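PDB 6Y9I: major Capsid Protein VP1, which forms the pentameric building blocks of the polyomavirus capsid and probably engages glycan receptors on the host cell. Local coordinates for residues 48-53 against 267-272; 56-61 against 152-157; 62-67 against 199-204; 102-107 against 125-130; 146-151 against 178-183. All coordinates share one frame; numbering follows the deposited sequence.

In the fold
All five contacts link the long loops of the VP1 jelly-roll. Interactions 1, 2 and 3 share the excursion between strands 8-26 and 68-73, pinning it to the start of strand 272-291, to the loop after strand 142-146 and to the approach to strand 202-204. Interactions 2, 3 and 5 meet at Tyr155, Glu148 and Glu201. Interaction 3, its centre about 8 Å from that of the chain, is buried and mixes a ring-face contact with waters. Interaction 2 is partly exposed and rests on two backbone bonds. Interactions 1, 4 and 5 lie far out yet are buried; interaction 4 has water bridges, not direct hydrogen bonds, and interaction 5 borders a magnesium ion. Neighbouring subunits border all five.

Interaction 1 (48-53 against 267-272)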
# COMPACT_ATOMS: atom_id res chain seq x y z
N VAL A 48 -19.18 -24.01 -9.01
CA VAL A 48 -19.90 -22.72 -8.88
C VAL A 48 -20.50 -22.60 -7.46
O VAL A 48 -20.97 -23.62 -6.94
CB VAL A 48 -20.97 -22.60 -9.98
CG1 VAL A 48 -21.73 -21.31 -9.84
CG2 VAL A 48 -20.37 -22.71 -11.36
N ILE A 49 -20.49 -21.40 -6.89
CA ILE A 49 -21.07 -21.09 -5.55
C ILE A 49 -22.11 -19.98 -5.69
O ILE A 49 -21.82 -18.90 -6.29
CB ILE A 49 -19.97 -20.70 -4.55
CG1 ILE A 49 -18.84 -21.73 -4.50
CG2 ILE A 49 -20.58 -20.48 -3.18
CD1 ILE A 49 -17.53 -21.13 -4.09
N HIS A 50 -23.27 -20.22 -5.09
CA HIS A 50 -24.41 -19.29 -5.00
C HIS A 50 -24.62 -18.93 -3.53
O HIS A 50 -24.25 -19.74 -2.68
CB HIS A 50 -25.68 -19.93 -5.59
CG HIS A 50 -25.45 -20.70 -6.84
ND1 HIS A 50 -24.96 -21.99 -6.83
CD2 HIS A 50 -25.68 -20.38 -8.14
CE1 HIS A 50 -24.88 -22.44 -8.08
NE2 HIS A 50 -25.32 -21.46 -8.91
N HIS A 51 -25.23 -17.78 -3.27
CA HIS A 51 -25.38 -17.18 -1.92
C HIS A 51 -26.08 -18.12 -0.94
O HIS A 51 -25.76 -18.02 0.24
CB HIS A 51 -26.11 -15.84 -2.02
CG HIS A 51 -27.52 -15.96 -2.50
ND1 HIS A 51 -27.83 -16.04 -3.85
CD2 HIS A 51 -28.68 -16.00 -1.82
CE1 HIS A 51 -29.15 -16.14 -3.97
NE2 HIS A 51 -29.69 -16.12 -2.75
N ALA A 52 -27.02 -18.97 -1.38
CA ALA A 52 -27.86 -19.82 -0.49
C ALA A 52 -27.33 -21.26 -0.47
O ALA A 52 -27.99 -22.12 0.14
CB ALA A 52 -29.30 -19.77 -0.92
N ASP A 53 -26.20 -21.53 -1.12
CA ASP A 53 -25.50 -22.82 -0.97
C ASP A 53 -25.12 -22.99 0.51
O ASP A 53 -24.70 -22.02 1.13
CB ASP A 53 -24.35 -22.92 -1.98
CG ASP A 53 -24.83 -23.04 -3.43
OD1 ASP A 53 -26.07 -23.27 -3.66
OD2 ASP A 53 -23.98 -22.92 -4.32
N ALA A 267 -21.37 -15.44 -16.61
CA ALA A 267 -22.28 -14.51 -17.31
C ALA A 267 -23.75 -14.87 -17.00
O ALA A 267 -24.54 -13.98 -16.81
CB ALA A 267 -22.00 -14.53 -18.80
N ASP A 268 -24.15 -16.14 -17.00
CA ASP A 268 -25.60 -16.47 -17.02
C ASP A 268 -26.28 -16.12 -15.69
O ASP A 268 -27.47 -15.78 -15.75
CB ASP A 268 -25.90 -17.92 -17.39
CG ASP A 268 -24.87 -18.92 -16.92
OD1 ASP A 268 -24.11 -18.57 -15.98
OD2 ASP A 268 -24.83 -20.03 -17.49
N ASN A 269 -25.60 -16.24 -14.54
CA ASN A 269 -26.27 -16.06 -13.23
C ASN A 269 -25.41 -15.27 -12.21
O ASN A 269 -25.96 -14.93 -11.14
CB ASN A 269 -26.75 -17.42 -12.74
CG ASN A 269 -25.64 -18.40 -12.46
OD1 ASN A 269 -24.45 -18.07 -12.57
ND2 ASN A 269 -26.04 -19.61 -12.08
N GLU A 270 -24.16 -14.94 -12.56
CA GLU A 270 -23.21 -14.13 -11.77
C GLU A 270 -22.72 -14.91 -10.55
O GLU A 270 -22.17 -14.27 -9.64
CB GLU A 270 -23.79 -12.77 -11.38
CG GLU A 270 -24.02 -11.89 -12.58
CD GLU A 270 -24.57 -10.52 -12.24
OE1 GLU A 270 -25.81 -10.39 -11.97
OE2 GLU A 270 -23.78 -9.59 -12.29
N ALA A 271 -22.89 -16.24 -10.55
CA ALA A 271 -22.27 -17.16 -9.58
C ALA A 271 -20.76 -17.17 -9.83
O ALA A 271 -20.32 -16.70 -10.88
CB ALA A 271 -22.84 -18.54 -9.71
N ILE A 272 -19.99 -17.60 -8.85
CA ILE A 272 -18.52 -17.50 -8.99
C ILE A 272 -17.92 -18.89 -8.95
O ILE A 272 -18.57 -19.85 -8.46
CB ILE A 272 -17.93 -16.53 -7.93
CG1 ILE A 272 -18.11 -17.02 -6.50
CG2 ILE A 272 -18.51 -15.13 -8.12
CD1 ILE A 272 -17.06 -17.99 -6.07
O HOH W 1 -24.76 -22.19 -11.66
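The His50 imidazole is held by its edges. In the ring plane, ND1 donates to Asp53 OD2 at 2.9 Å on the syn lone pair of the carboxylate, while around the NE2 edge lie a water and the Asn269 amide, turned 87° from the ring. That water joins His50 NE2 to Asn269 ND2, accepting from the amide. Asp53 OD2 also takes the His50 backbone N-H from above the carboxylate plane and a bond from Gln63, so three donors grip one oxygen, which probably favours a charged carboxylate. Asn269 CG sits in the crowded position (chi1 64°), where OD1 receives Ala271 N at 3.1 Å in an Asx turn. One residue before His50, Ile49 N donates to Ile272 O at 2.9 Å, and the return bond from Ile272 N to Ile49 O is weak. The CD1 tips of Ile49 and Ile272 meet at 3.7 Å. The pattern is a single antiparallel beta bridge, joining the residue just before the type I turn His50-Asp53 to the first residue of strand 272-291.

Interaction 2 (56-61 against 152-157); sequences DNNLLS and LTKYAS
Two backbone hydrogen bonds carry this contact. Leu59 N donates to Lys154 O at 2.8 Å, nearly straight at 170° and in the plane of the carbonyl, and Ala156 N returns a bond to Leu59 O at 3.0 Å, approaching from above the carbonyl plane. Leu59 thus spends both its N-H and its C=O on the residues flanking Tyr155, a single bridge between two extended loops rather than a continuing ladder.

Apolar contacts lie on two sides of the bridge. Leu59, with CG anti to the backbone N (chi1 -162°), runs alongside Tyr155 in the same direction, its CD2 branch 3.7 Å from Tyr155 CE1. One face of the tyrosine ring is taken by Thr153 CG2, offset toward the rim. At the other end Leu60 CD2 meets Ala156 CB at 3.7 Å.

Polar side chains contribute mainly through their carbon parts. Asn58 crosses Lys154 at about a right angle, with Asn58 OD1 3.5 Å from Lys154 CB, while Lys154 NZ bends off to Tyr55 O.

The bridge ties the loop leading to strand 68-73 to the one between strand 142-146 and helix 166-170. Tyr155 reaches inward from it, its hydroxyl bonded to Glu148 and its ring stacked with His165 just ahead of that helix.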
# COMPACT_ATOMS: atom_id res chain seq x y z
N ASP A 56 -30.02 -23.56 1.36
CA ASP A 56 -31.09 -24.14 0.51
C ASP A 56 -30.74 -25.59 0.18
O ASP A 56 -31.63 -26.29 -0.28
CB ASP A 56 -31.24 -23.48 -0.87
CG ASP A 56 -32.03 -22.19 -0.89
OD1 ASP A 56 -32.65 -21.88 0.15
OD2 ASP A 56 -31.99 -21.50 -1.94
N ASN A 57 -29.48 -25.97 0.35
CA ASN A 57 -28.89 -27.26 -0.11
C ASN A 57 -27.66 -27.52 0.74
O ASN A 57 -27.32 -26.66 1.58
CB ASN A 57 -28.53 -27.23 -1.61
CG ASN A 57 -27.56 -26.10 -1.92
OD1 ASN A 57 -26.55 -25.92 -1.20
ND2 ASN A 57 -27.90 -25.28 -2.89
N ASN A 58 -27.02 -28.66 0.55
CA ASN A 58 -25.76 -29.02 1.24
C ASN A 58 -24.61 -28.47 0.42
O ASN A 58 -24.57 -28.73 -0.77
CB ASN A 58 -25.59 -30.52 1.38
CG ASN A 58 -26.61 -31.13 2.31
OD1 ASN A 58 -26.97 -30.51 3.31
ND2 ASN A 58 -27.08 -32.32 1.97
N LEU A 59 -23.68 -27.77 1.06
CA LEU A 59 -22.43 -27.30 0.41
C LEU A 59 -21.56 -28.52 0.10
O LEU A 59 -21.36 -29.33 1.01
CB LEU A 59 -21.75 -26.33 1.37
CG LEU A 59 -20.69 -25.42 0.75
CD1 LEU A 59 -21.34 -24.36 -0.14
CD2 LEU A 59 -19.87 -24.76 1.84
N LEU A 60 -21.10 -28.65 -1.15
CA LEU A 60 -20.28 -29.80 -1.59
C LEU A 60 -18.79 -29.50 -1.41
O LEU A 60 -18.39 -28.31 -1.52
CB LEU A 60 -20.56 -30.06 -3.07
CG LEU A 60 -22.01 -30.23 -3.45
CD1 LEU A 60 -22.16 -30.29 -4.97
CD2 LEU A 60 -22.57 -31.49 -2.81
N SER A 61 -17.98 -30.54 -1.25
CA SER A 61 -16.50 -30.44 -1.14
C SER A 61 -15.94 -29.72 -2.36
O SER A 61 -14.97 -28.95 -2.18
CB SER A 61 -15.89 -31.82 -0.95
OG SER A 61 -16.16 -32.27 0.37
N LEU A 152 -23.94 -23.15 11.46
CA LEU A 152 -25.05 -24.07 11.06
C LEU A 152 -25.08 -24.30 9.53
O LEU A 152 -26.11 -24.81 9.02
CB LEU A 152 -26.36 -23.51 11.60
CG LEU A 152 -26.52 -23.56 13.12
CD1 LEU A 152 -27.96 -23.30 13.53
CD2 LEU A 152 -26.04 -24.88 13.71
N THR A 153 -24.00 -23.97 8.82
CA THR A 153 -23.86 -24.27 7.38
C THR A 153 -24.14 -25.75 7.21
O THR A 153 -23.58 -26.53 8.01
CB THR A 153 -22.46 -23.99 6.84
OG1 THR A 153 -22.24 -22.60 7.00
CG2 THR A 153 -22.31 -24.35 5.38
N LYS A 154 -24.91 -26.11 6.19
CA LYS A 154 -25.21 -27.52 5.86
C LYS A 154 -24.12 -28.03 4.92
O LYS A 154 -24.00 -27.47 3.79
CB LYS A 154 -26.60 -27.64 5.23
CG LYS A 154 -27.73 -27.27 6.17
CD LYS A 154 -29.08 -27.43 5.55
CE LYS A 154 -30.18 -26.86 6.42
NZ LYS A 154 -30.23 -25.37 6.34
N TYR A 155 -23.39 -29.05 5.34
CA TYR A 155 -22.36 -29.71 4.52
C TYR A 155 -22.84 -31.08 4.06
O TYR A 155 -23.34 -31.83 4.88
CB TYR A 155 -21.04 -29.86 5.28
CG TYR A 155 -20.43 -28.55 5.67
CD1 TYR A 155 -19.85 -27.73 4.71
CD2 TYR A 155 -20.41 -28.13 6.99
CE1 TYR A 155 -19.28 -26.52 5.06
CE2 TYR A 155 -19.83 -26.92 7.35
CZ TYR A 155 -19.26 -26.12 6.38
OH TYR A 155 -18.72 -24.91 6.71
N ALA A 156 -22.64 -31.37 2.78
CA ALA A 156 -22.81 -32.70 2.17
C ALA A 156 -21.91 -33.69 2.90
O ALA A 156 -20.79 -33.32 3.29
CB ALA A 156 -22.50 -32.67 0.69
N SER A 157 -22.43 -34.88 3.13
CA SER A 157 -21.75 -35.96 3.88
C SER A 157 -21.54 -37.13 2.91
O SER A 157 -22.46 -37.41 2.13
CB SER A 157 -22.57 -36.33 5.08
OG SER A 157 -21.82 -37.12 5.97

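Interaction 3 (62-67 against 199-204)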
# COMPACT_ATOMS: atom_id res chain seq x y z
N ILE A 62 -16.54 -29.91 -3.54
CA ILE A 62 -16.03 -29.34 -4.82
C ILE A 62 -16.28 -27.81 -4.85
O ILE A 62 -15.64 -27.16 -5.70
CB ILE A 62 -16.59 -30.08 -6.06
CG1 ILE A 62 -18.12 -30.09 -6.09
CG2 ILE A 62 -16.03 -31.50 -6.16
CD1 ILE A 62 -18.72 -30.51 -7.42
N GLN A 63 -17.06 -27.24 -3.91
CA GLN A 63 -17.32 -25.77 -3.77
C GLN A 63 -16.42 -25.14 -2.70
O GLN A 63 -16.65 -23.92 -2.40
CB GLN A 63 -18.77 -25.49 -3.38
CG GLN A 63 -19.77 -25.97 -4.40
CD GLN A 63 -21.18 -25.78 -3.91
OE1 GLN A 63 -21.65 -26.50 -3.03
NE2 GLN A 63 -21.84 -24.75 -4.42
N MET A 64 -15.50 -25.90 -2.10
CA MET A 64 -14.73 -25.44 -0.91
C MET A 64 -13.24 -25.60 -1.20
O MET A 64 -12.72 -26.72 -1.27
CB MET A 64 -15.11 -26.22 0.34
CG MET A 64 -16.59 -26.21 0.61
SD MET A 64 -16.96 -27.08 2.15
CE MET A 64 -16.52 -25.82 3.33
N PRO A 65 -12.54 -24.49 -1.52
CA PRO A 65 -11.09 -24.56 -1.73
C PRO A 65 -10.41 -25.15 -0.50
O PRO A 65 -10.82 -24.88 0.64
CB PRO A 65 -10.70 -23.11 -2.04
CG PRO A 65 -11.99 -22.50 -2.59
CD PRO A 65 -13.09 -23.16 -1.81
N GLN A 66 -9.38 -25.95 -0.75
CA GLN A 66 -8.70 -26.79 0.25
C GLN A 66 -7.19 -26.51 0.21
O GLN A 66 -6.68 -26.07 -0.82
CB GLN A 66 -8.97 -28.27 -0.05
CG GLN A 66 -10.44 -28.68 0.14
CD GLN A 66 -10.95 -29.61 -0.95
OE1 GLN A 66 -10.22 -30.45 -1.49
NE2 GLN A 66 -12.24 -29.47 -1.29
N TYR A 67 -6.52 -26.83 1.30
CA TYR A 67 -5.05 -26.77 1.38
C TYR A 67 -4.46 -27.91 0.58
O TYR A 67 -5.00 -29.02 0.57
CB TYR A 67 -4.58 -26.85 2.83
CG TYR A 67 -4.92 -25.65 3.65
CD1 TYR A 67 -4.16 -24.49 3.57
CD2 TYR A 67 -5.98 -25.67 4.52
CE1 TYR A 67 -4.45 -23.40 4.37
CE2 TYR A 67 -6.30 -24.58 5.31
CZ TYR A 67 -5.53 -23.43 5.23
OH TYR A 67 -5.86 -22.35 6.02
N ILE A 199 -10.11 -24.29 3.36
CA ILE A 199 -9.54 -22.99 3.81
C ILE A 199 -10.57 -22.26 4.65
O ILE A 199 -10.18 -21.67 5.67
CB ILE A 199 -9.09 -22.21 2.56
CG1 ILE A 199 -7.85 -22.89 1.96
CG2 ILE A 199 -8.87 -20.73 2.83
CD1 ILE A 199 -7.61 -22.55 0.51
N GLU A 200 -11.83 -22.27 4.23
CA GLU A 200 -12.88 -21.47 4.92
C GLU A 200 -13.18 -22.03 6.32
O GLU A 200 -13.86 -21.31 7.08
CB GLU A 200 -14.15 -21.36 4.08
CG GLU A 200 -14.91 -22.68 3.90
CD GLU A 200 -15.92 -22.59 2.77
OE1 GLU A 200 -15.53 -22.81 1.57
OE2 GLU A 200 -17.10 -22.26 3.08
N GLU A 201 -12.69 -23.22 6.68
CA GLU A 201 -12.94 -23.81 8.02
C GLU A 201 -11.66 -24.04 8.82
O GLU A 201 -11.79 -24.22 10.04
CB GLU A 201 -13.66 -25.15 7.91
CG GLU A 201 -15.05 -25.04 7.29
CD GLU A 201 -15.67 -26.42 7.06
OE1 GLU A 201 -15.26 -27.14 6.13
OE2 GLU A 201 -16.52 -26.78 7.86
N TRP A 202 -10.48 -24.02 8.19
CA TRP A 202 -9.20 -24.41 8.86
C TRP A 202 -8.13 -23.35 8.62
O TRP A 202 -7.94 -22.98 7.45
CB TRP A 202 -8.68 -25.76 8.36
CG TRP A 202 -9.61 -26.90 8.64
CD1 TRP A 202 -10.45 -27.51 7.76
CD2 TRP A 202 -9.79 -27.57 9.90
NE1 TRP A 202 -11.13 -28.52 8.38
CE2 TRP A 202 -10.72 -28.61 9.69
CE3 TRP A 202 -9.19 -27.45 11.16
CZ2 TRP A 202 -11.12 -29.48 10.71
CZ3 TRP A 202 -9.55 -28.34 12.16
CH2 TRP A 202 -10.53 -29.32 11.94
N SER A 203 -7.44 -22.97 9.69
CA SER A 203 -6.30 -22.02 9.70
C SER A 203 -5.12 -22.72 10.34
O SER A 203 -5.30 -23.59 11.18
CB SER A 203 -6.63 -20.77 10.46
OG SER A 203 -7.61 -20.02 9.77
N PRO A 204 -3.88 -22.34 10.00
CA PRO A 204 -2.71 -22.82 10.73
C PRO A 204 -2.88 -22.42 12.20
O PRO A 204 -3.37 -21.35 12.45
CB PRO A 204 -1.51 -22.12 10.05
CG PRO A 204 -2.11 -20.97 9.28
CD PRO A 204 -3.52 -21.40 8.92
O HOH W 2 -17.23 -22.33 -0.22
O HOH W 3 -12.78 -23.40 1.72
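Tyr67 and Ile199 cross obliquely, with Ile199 CG1 set squarely over the centre of the phenol ring, 4.0 Å from the centroid and 8° off the normal, a CH-pi contact. The ring's edge works too: Tyr67 OH donates to Trp202 O at 2.6 Å, the oxygen lying in the plane of the ring, and the same hydroxyl bonds to Tyr132. Face and edge together fix the ring's rotation. Ile199 CD1 turns the other way, to Pro65 CB at 4.0 Å, and Ile199 N donates to Pro65 O. This places the run into strand 202-204, an edge strand, within this chain, of the small three-stranded antiparallel sheet, against the loop before strand 68-73 of the larger jelly-roll sheet, whose strand 252-265 packs on Ile199 and Pro65. Met64 approaches Glu200 at about a right angle; its chain bends at chi3 (79°) and brings CE against both Glu200 CD and Glu201 OE1, the latter hydrogen-bonded to His165 ND1. Glu200, its CG in the crowded position, extends back past Pro65, crossing it obliquely, and two waters donate to OE1. One links it to Gln63 O; the other spans Pro65 O and Glu200 N. Glu200 OE2 bonds to His108 of the second subunit.

Interaction 4 (102-107 against 125-130)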
# COMPACT_ATOMS: atom_id res chain seq x y z
N GLY A 102 0.90 -14.75 -14.96
CA GLY A 102 0.61 -14.14 -16.26
C GLY A 102 -0.74 -14.54 -16.82
O GLY A 102 -1.38 -13.68 -17.45
N SER A 103 -1.17 -15.78 -16.58
CA SER A 103 -2.51 -16.31 -16.99
C SER A 103 -3.64 -15.45 -16.42
O SER A 103 -4.71 -15.36 -17.03
CB SER A 103 -2.65 -17.79 -16.64
OG SER A 103 -2.95 -18.02 -15.26
N LEU A 104 -3.40 -14.72 -15.35
CA LEU A 104 -4.47 -13.91 -14.72
C LEU A 104 -4.75 -12.62 -15.50
O LEU A 104 -5.69 -11.91 -15.07
CB LEU A 104 -4.05 -13.62 -13.27
CG LEU A 104 -3.79 -14.84 -12.40
CD1 LEU A 104 -3.31 -14.40 -11.03
CD2 LEU A 104 -5.03 -15.74 -12.28
N ILE A 105 -4.03 -12.30 -16.58
CA ILE A 105 -4.36 -11.13 -17.46
C ILE A 105 -5.55 -11.47 -18.36
O ILE A 105 -6.13 -10.52 -18.89
CB ILE A 105 -3.16 -10.62 -18.29
CG1 ILE A 105 -2.87 -11.54 -19.49
CG2 ILE A 105 -1.93 -10.40 -17.41
CD1 ILE A 105 -1.97 -10.94 -20.57
N SER A 106 -5.95 -12.74 -18.53
CA SER A 106 -6.99 -13.13 -19.52
C SER A 106 -8.27 -12.32 -19.30
O SER A 106 -8.80 -12.30 -18.16
CB SER A 106 -7.34 -14.58 -19.51
OG SER A 106 -8.31 -14.85 -20.52
N VAL A 107 -8.77 -11.72 -20.38
CA VAL A 107 -10.10 -11.06 -20.39
C VAL A 107 -10.93 -11.74 -21.48
O VAL A 107 -11.85 -11.12 -22.01
CB VAL A 107 -9.98 -9.52 -20.50
CG1 VAL A 107 -9.29 -8.93 -19.29
CG2 VAL A 107 -9.25 -9.05 -21.75
N GLN A 125 -14.85 -9.98 -17.49
CA GLN A 125 -14.23 -9.63 -16.20
C GLN A 125 -13.09 -10.62 -16.03
O GLN A 125 -13.26 -11.80 -16.28
CB GLN A 125 -15.21 -9.72 -15.03
CG GLN A 125 -15.94 -8.43 -14.75
CD GLN A 125 -16.98 -8.69 -13.69
OE1 GLN A 125 -16.74 -9.42 -12.73
NE2 GLN A 125 -18.15 -8.10 -13.87
N PRO A 126 -11.89 -10.16 -15.65
CA PRO A 126 -10.77 -11.05 -15.40
C PRO A 126 -10.88 -11.63 -13.98
O PRO A 126 -11.75 -11.22 -13.23
CB PRO A 126 -9.57 -10.11 -15.47
CG PRO A 126 -10.15 -8.80 -14.84
CD PRO A 126 -11.56 -8.74 -15.39
N ILE A 127 -10.01 -12.56 -13.64
CA ILE A 127 -9.88 -13.04 -12.24
C ILE A 127 -9.61 -11.83 -11.34
O ILE A 127 -8.72 -11.03 -11.64
CB ILE A 127 -8.80 -14.13 -12.11
CG1 ILE A 127 -9.09 -15.33 -13.03
CG2 ILE A 127 -8.66 -14.57 -10.67
CD1 ILE A 127 -10.36 -16.07 -12.71
N GLU A 128 -10.43 -11.67 -10.29
CA GLU A 128 -10.24 -10.65 -9.25
C GLU A 128 -10.92 -11.10 -7.95
O GLU A 128 -11.56 -12.15 -7.93
CB GLU A 128 -10.75 -9.29 -9.75
CG GLU A 128 -12.22 -9.26 -10.16
CD GLU A 128 -12.61 -7.93 -10.83
OE1 GLU A 128 -11.70 -7.20 -11.28
OE2 GLU A 128 -13.83 -7.61 -10.87
N GLY A 129 -10.80 -10.31 -6.90
CA GLY A 129 -11.48 -10.60 -5.63
C GLY A 129 -10.56 -11.33 -4.69
O GLY A 129 -9.33 -11.18 -4.82
N MET A 130 -11.12 -12.10 -3.76
CA MET A 130 -10.36 -12.58 -2.58
C MET A 130 -9.14 -13.39 -3.02
O MET A 130 -9.22 -14.21 -3.97
CB MET A 130 -11.22 -13.37 -1.59
CG MET A 130 -12.02 -14.47 -2.22
SD MET A 130 -13.71 -14.34 -1.64
CE MET A 130 -14.36 -13.15 -2.80
O HOH W 4 -8.04 -13.16 -15.76
O HOH W 5 -6.84 -9.91 -13.08
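Leu104 loses the most surface here, followed by Pro126 and Ile127. The Leu104 side chain rises from the 3-10 segment that ends at Ile105, with CG anti to its carbonyl carbon (chi1 -58°), and crosses Ile127 obliquely; its CD2 methyl sits 4.1 Å from Ile127 CB and is about as far from CG1 and CG2, so it rests at the root of the isoleucine's fork. Pro126 turns its CB toward the partner, 3.6 Å from Ser106 O and 4.0 Å from Val107 CG1, with the valine lying alongside and pointing the same way. No direct hydrogen bond joins the segments. Two waters do that work: one donates to Leu104 O and Ser106 O and accepts from Ile127 N at 3.0 Å, while the other donates to Leu104 O and, at 2.6 Å, to Ile127 O. Leu104 O receives both, and the backbone polar groups of Ile127 are each met by water within a buried setting. The third subunit packs on Val107 and Pro126 and bonds to Ile105 O through its Tyr274. Waters and apolar packing hold the two ends of the long loop between jelly-roll strands 87-98 and 131-138 together, at a subunit interface of the pentamer.

Interaction 5 (146-151 against 178-183); sequences GIESNA and PQLQGL. With MG (magnesium ion), chain O.
The chain leaving strand 142-146 runs past a 3-10 turn at 178-181, and Glu148 N donates to Leu180 O at 2.9 Å from above the carbonyl plane. This joins two parts of the loop excursion that the jelly-roll sends out around helix 166-170, buried against the neighbouring subunit, where Pro166 packs on both Glu148 and Leu180.

Gln181 makes the main side-chain link. Extended beyond CG (chi2 170°), it passes along Glu148 O and Ser149 O and delivers OE1 to Ala151 N at 2.9 Å, almost perfectly straight at 178° and on a lone pair of the amide. A water that accepts from Asn150 ND2 gives OE1 a second donor, and NE2 bonds to Tyr43 O of the second subunit, so both ends of the amide are engaged and its flip is settled. Asn150 OD1 in turn accepts from Leu110 N of the second subunit. Ala151 CB points into the turn, 3.6 Å from Pro178 CA. Glu148 and Leu180 lie side by side, Glu148 CG 4.0 Å from Leu180 CB, while the glutamate's carboxylate goes to Tyr155 and, with OE2, close to Glu201 OE2, a proximity suggesting a shared proton. Ile147 CG1, anti to its backbone N, lies against Leu180 O and Gly182 O.

Past the turn, Leu183 O binds the magnesium ion at 2.3 Å, alongside three waters and Glu27 OE1 of the second subunit.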
# COMPACT_ATOMS: atom_id res chain seq x y z
N GLY A 146 -9.77 -25.12 13.69
CA GLY A 146 -11.05 -25.02 13.00
C GLY A 146 -11.85 -23.85 13.48
O GLY A 146 -11.69 -23.42 14.63
N ILE A 147 -12.67 -23.35 12.57
CA ILE A 147 -13.66 -22.29 12.80
C ILE A 147 -14.76 -22.45 11.74
O ILE A 147 -14.57 -23.21 10.75
CB ILE A 147 -12.94 -20.94 12.72
CG1 ILE A 147 -13.73 -19.83 13.41
CG2 ILE A 147 -12.61 -20.60 11.28
CD1 ILE A 147 -13.10 -18.49 13.27
N GLU A 148 -15.90 -21.81 11.96
CA GLU A 148 -16.98 -21.66 10.97
C GLU A 148 -17.33 -20.17 10.93
O GLU A 148 -17.42 -19.57 12.03
CB GLU A 148 -18.21 -22.49 11.34
CG GLU A 148 -17.98 -23.98 11.35
CD GLU A 148 -17.82 -24.57 9.97
OE1 GLU A 148 -18.33 -23.96 9.00
OE2 GLU A 148 -17.23 -25.65 9.87
N SER A 149 -17.54 -19.60 9.74
CA SER A 149 -18.18 -18.27 9.58
C SER A 149 -19.66 -18.39 9.98
O SER A 149 -20.17 -17.51 10.69
CB SER A 149 -17.99 -17.77 8.17
OG SER A 149 -18.28 -18.82 7.25
N ASN A 150 -20.32 -19.49 9.58
CA ASN A 150 -21.74 -19.81 9.94
C ASN A 150 -21.76 -21.23 10.54
O ASN A 150 -21.68 -22.21 9.78
CB ASN A 150 -22.71 -19.72 8.76
CG ASN A 150 -22.79 -18.37 8.09
OD1 ASN A 150 -22.80 -18.30 6.86
ND2 ASN A 150 -22.89 -17.31 8.87
N ALA A 151 -21.86 -21.34 11.86
CA ALA A 151 -21.74 -22.64 12.54
C ALA A 151 -22.79 -23.62 11.97
O ALA A 151 -22.48 -24.83 11.94
CB ALA A 151 -21.86 -22.47 14.03
N PRO A 178 -22.70 -23.07 17.65
CA PRO A 178 -22.32 -21.66 17.55
C PRO A 178 -20.97 -21.32 18.20
O PRO A 178 -20.38 -20.38 17.78
CB PRO A 178 -23.46 -20.91 18.24
CG PRO A 178 -24.66 -21.82 18.05
CD PRO A 178 -24.09 -23.23 18.09
N GLN A 179 -20.51 -22.11 19.17
CA GLN A 179 -19.13 -21.97 19.75
C GLN A 179 -18.07 -21.92 18.63
O GLN A 179 -17.05 -21.25 18.80
CB GLN A 179 -18.81 -23.11 20.70
CG GLN A 179 -19.54 -23.03 22.03
CD GLN A 179 -19.28 -24.25 22.87
OE1 GLN A 179 -18.25 -24.89 22.74
NE2 GLN A 179 -20.23 -24.55 23.76
N LEU A 180 -18.30 -22.62 17.51
CA LEU A 180 -17.36 -22.73 16.36
C LEU A 180 -17.15 -21.40 15.64
O LEU A 180 -16.20 -21.35 14.84
CB LEU A 180 -17.87 -23.79 15.39
CG LEU A 180 -17.72 -25.22 15.90
CD1 LEU A 180 -18.51 -26.19 15.07
CD2 LEU A 180 -16.26 -25.62 15.92
N GLN A 181 -17.97 -20.38 15.88
CA GLN A 181 -17.78 -19.02 15.32
C GLN A 181 -16.70 -18.28 16.11
O GLN A 181 -16.28 -17.17 15.69
CB GLN A 181 -19.12 -18.29 15.28
CG GLN A 181 -20.02 -18.88 14.20
CD GLN A 181 -21.46 -18.44 14.19
OE1 GLN A 181 -22.27 -19.02 13.48
NE2 GLN A 181 -21.79 -17.40 14.96
N GLY A 182 -16.35 -18.81 17.28
CA GLY A 182 -15.22 -18.36 18.10
C GLY A 182 -14.11 -19.37 18.01
O GLY A 182 -13.84 -19.88 16.89
N LEU A 183 -13.49 -19.68 19.13
CA LEU A 183 -12.34 -20.61 19.18
C LEU A 183 -12.73 -21.79 20.08
O LEU A 183 -12.81 -21.59 21.31
CB LEU A 183 -11.11 -19.86 19.70
CG LEU A 183 -9.76 -20.48 19.38
CD1 LEU A 183 -9.64 -21.88 19.97
CD2 LEU A 183 -9.51 -20.50 17.89
MG MG O . -14.45 -21.30 22.93
O HOH W 6 -13.40 -22.70 16.60
O HOH W 7 -24.12 -17.89 11.67
O HOH W 8 -16.25 -20.73 21.34
O HOH W 9 -15.25 -23.57 23.03
O HOH W 10 -13.10 -21.84 24.63